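Local coordinates for glutaminase 1 (PDB 1U60), which hydrolyses L-glutamine to L-glutamate and ammonium as a homotetrameric glutaminase, at residues 210-215 against 232-237. Sequence-based numbering, arbitrary orientation.
Sequences ATLAAG and PYILAE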
ATOM      1  N   ALA A 210      -9.289  16.589   4.542  1.00  8.38           N
ATOM      2  CA  ALA A 210      -9.218  17.061   5.888  1.00  7.72           C
ATOM      3  C   ALA A 210     -10.257  16.355   6.777  1.00  7.19           C
ATOM      4  O   ALA A 210      -9.997  16.080   7.934  1.00  8.16           O
ATOM      5  CB  ALA A 210      -9.403  18.530   5.948  1.00  7.78           C
ATOM      6  N   THR A 211     -11.388  16.001   6.209  1.00  8.53           N
ATOM      7  CA  THR A 211     -12.392  15.255   6.948  1.00  8.87           C
ATOM      8  C   THR A 211     -11.817  13.888   7.318  1.00  8.49           C
ATOM      9  O   THR A 211     -11.962  13.423   8.459  1.00  8.21           O
ATOM     10  CB  THR A 211     -13.677  15.140   6.148  1.00 10.08           C
ATOM     11  OG1 THR A 211     -14.238  16.460   5.922  1.00  9.81           O
ATOM     12  CG2 THR A 211     -14.683  14.304   6.934  1.00 11.65           C
ATOM     13  N   LEU A 212     -11.122  13.255   6.369  1.00  8.11           N
ATOM     14  CA  LEU A 212     -10.498  11.989   6.647  1.00  8.88           C
ATOM     15  C   LEU A 212      -9.346  12.205   7.632  1.00  8.82           C
ATOM     16  O   LEU A 212      -9.193  11.437   8.605  1.00 10.82           O
ATOM     17  CB  LEU A 212     -10.034  11.369   5.349  1.00  9.65           C
ATOM     18  CG  LEU A 212     -11.094  11.004   4.314  1.00  7.09           C
ATOM     19  CD1 LEU A 212     -10.440  10.577   2.957  1.00  8.39           C
ATOM     20  CD2 LEU A 212     -12.056   9.906   4.842  1.00  7.85           C
ATOM     21  N   ALA A 213      -8.527  13.245   7.448  1.00  8.49           N
ATOM     22  CA  ALA A 213      -7.403  13.473   8.358  1.00  8.73           C
ATOM     23  C   ALA A 213      -7.879  13.697   9.820  1.00  9.56           C
ATOM     24  O   ALA A 213      -7.176  13.324  10.752  1.00 10.52           O
ATOM     25  CB  ALA A 213      -6.539  14.686   7.894  1.00  9.77           C
ATOM     26  N   ALA A 214      -9.054  14.326   9.978  1.00 10.37           N
ATOM     27  CA  ALA A 214      -9.654  14.635  11.274  1.00 10.94           C
ATOM     28  C   ALA A 214     -10.420  13.446  11.889  1.00 11.70           C
ATOM     29  O   ALA A 214     -11.086  13.592  12.925  1.00 12.66           O
ATOM     30  CB  ALA A 214     -10.564  15.825  11.158  1.00 11.50           C
ATOM     31  N   GLY A 215     -10.268  12.258  11.307  1.00 10.98           N
ATOM     32  CA  GLY A 215     -10.918  11.057  11.784  1.00 10.45           C
ATOM     33  C   GLY A 215     -12.419  11.080  11.558  1.00 11.47           C
ATOM     34  O   GLY A 215     -13.191  10.461  12.317  1.00 10.63           O
ATOM     35  N   PRO A 232      -9.332   4.557   8.967  1.00  8.75           N
ATOM     36  CA  PRO A 232      -8.112   3.845   8.535  1.00  8.98           C
ATOM     37  C   PRO A 232      -8.354   2.847   7.394  1.00  9.17           C
ATOM     38  O   PRO A 232      -7.439   2.596   6.612  1.00  8.25           O
ATOM     39  CB  PRO A 232      -7.628   3.155   9.820  1.00 10.02           C
ATOM     40  CG  PRO A 232      -8.124   4.029  10.859  1.00  8.95           C
ATOM     41  CD  PRO A 232      -9.545   4.422  10.426  1.00  8.83           C
ATOM     42  N   TYR A 233      -9.566   2.281   7.286  1.00  8.72           N
ATOM     43  CA  TYR A 233      -9.872   1.343   6.206  1.00  8.04           C
ATOM     44  C   TYR A 233      -9.898   2.087   4.881  1.00  8.52           C
ATOM     45  O   TYR A 233      -9.463   1.588   3.854  1.00  7.66           O
ATOM     46  CB  TYR A 233     -11.235   0.709   6.434  1.00  8.58           C
ATOM     47  CG  TYR A 233     -11.300  -0.141   7.693  1.00  8.25           C
ATOM     48  CD1 TYR A 233     -10.629  -1.370   7.769  1.00  8.02           C
ATOM     49  CD2 TYR A 233     -12.041   0.280   8.796  1.00  8.68           C
ATOM     50  CE1 TYR A 233     -10.688  -2.126   8.907  1.00 10.67           C
ATOM     51  CE2 TYR A 233     -12.119  -0.482   9.925  1.00  9.62           C
ATOM     52  CZ  TYR A 233     -11.425  -1.675   9.990  1.00 10.92           C
ATOM     53  OH  TYR A 233     -11.523  -2.441  11.113  1.00 11.64           O
ATOM     54  N   ILE A 234     -10.471   3.279   4.925  1.00  8.27           N
ATOM     55  CA  ILE A 234     -10.548   4.130   3.697  1.00  7.24           C
ATOM     56  C   ILE A 234      -9.146   4.493   3.214  1.00  8.10           C
ATOM     57  O   ILE A 234      -8.811   4.378   2.030  1.00  8.46           O
ATOM     58  CB  ILE A 234     -11.314   5.386   3.928  1.00  7.70           C
ATOM     59  CG1 ILE A 234     -12.744   5.072   4.301  1.00  6.19           C
ATOM     60  CG2 ILE A 234     -11.247   6.280   2.700  1.00  7.29           C
ATOM     61  CD1 ILE A 234     -13.442   6.258   4.905  1.00  7.65           C
ATOM     62  N   LEU A 235      -8.324   4.933   4.133  1.00  8.16           N
ATOM     63  CA  LEU A 235      -6.947   5.304   3.817  1.00  8.07           C
ATOM     64  C   LEU A 235      -6.078   4.137   3.364  1.00  7.50           C
ATOM     65  O   LEU A 235      -5.235   4.314   2.480  1.00  8.38           O
ATOM     66  CB  LEU A 235      -6.311   6.001   5.034  1.00  7.70           C
ATOM     67  CG  LEU A 235      -6.982   7.317   5.499  1.00  8.73           C
ATOM     68  CD1 LEU A 235      -6.214   7.973   6.580  1.00  8.17           C
ATOM     69  CD2 LEU A 235      -7.207   8.315   4.329  1.00  8.01           C
ATOM     70  N   ALA A 236      -6.295   2.951   3.935  1.00  8.41           N
ATOM     71  CA  ALA A 236      -5.579   1.764   3.508  1.00  7.44           C
ATOM     72  C   ALA A 236      -5.921   1.454   2.058  1.00  7.64           C
ATOM     73  O   ALA A 236      -5.017   1.197   1.235  1.00  7.82           O
ATOM     74  CB  ALA A 236      -5.918   0.575   4.371  1.00  8.22           C
ATOM     75  N   GLU A 237      -7.203   1.509   1.727  1.00  6.36           N
ATOM     76  CA  GLU A 237      -7.622   1.244   0.353  1.00  7.30           C
ATOM     77  C   GLU A 237      -6.981   2.251  -0.609  1.00  6.77           C
ATOM     78  O   GLU A 237      -6.510   1.848  -1.703  1.00  6.73           O
ATOM     79  CB  GLU A 237      -9.150   1.284   0.227  1.00  8.45           C
ATOM     80  CG  GLU A 237      -9.933   0.173   1.000  1.00  7.18           C
ATOM     81  CD  GLU A 237     -10.045  -1.182   0.368  1.00 10.45           C
ATOM     82  OE1 GLU A 237      -9.229  -1.547  -0.536  1.00 11.64           O
ATOM     83  OE2 GLU A 237     -10.990  -1.945   0.819  1.00 10.47           O
TER
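Leu-212, in the last turn of helix 202-213, faces Leu-235 and Ile-234 of helix 231-241, and the backbones come within 8.1 Å, measured between the CA atoms of Leu-212 and Leu-235, so that only side chains meet. The contact is a buried helix-helix packing within the glutaminase fold, a family of the beta-lactamase clan, and it is made wholly of apolar side chains. Leu-212 reaches across with both arms of its fork, one for each partner. Its CD2 meets CD1 of Ile-234 at 3.9 Å, the two side chains crossing at about a right angle. The other arm runs alongside Leu-235, the two leucines sliding past each other in opposite directions. Ile-234 extends its longer branch to this meeting: CG1 lies anti to the carbonyl carbon (chi1 -62°), and an extended chi2 of 164° carries CD1 outward to the leucine methyl. The same isoleucine packs on Val-70, Ala-74 and Leu-77 of helix 68-80, while Leu-212 and Leu-235 both touch Val-269 of strand 265-270, so the contact packs both helices against the five-stranded antiparallel sheet and Ile-234 against a third helix. Leu-235 also packs on Phe-308 of the second subunit, so helix 231-241 lies at a subunit interface. Just beyond Leu-212 the first helix ends in a Schellman motif, with Gly-215 at positive phi as the C-prime residue and Gly-215 N hydrogen-bonded to Leu-212 O at 3.0 Å. On the leucine pair, the nearest approach is methyl to methyl, Leu-212 CD1 to Leu-235 CD2 at 4.2 Å.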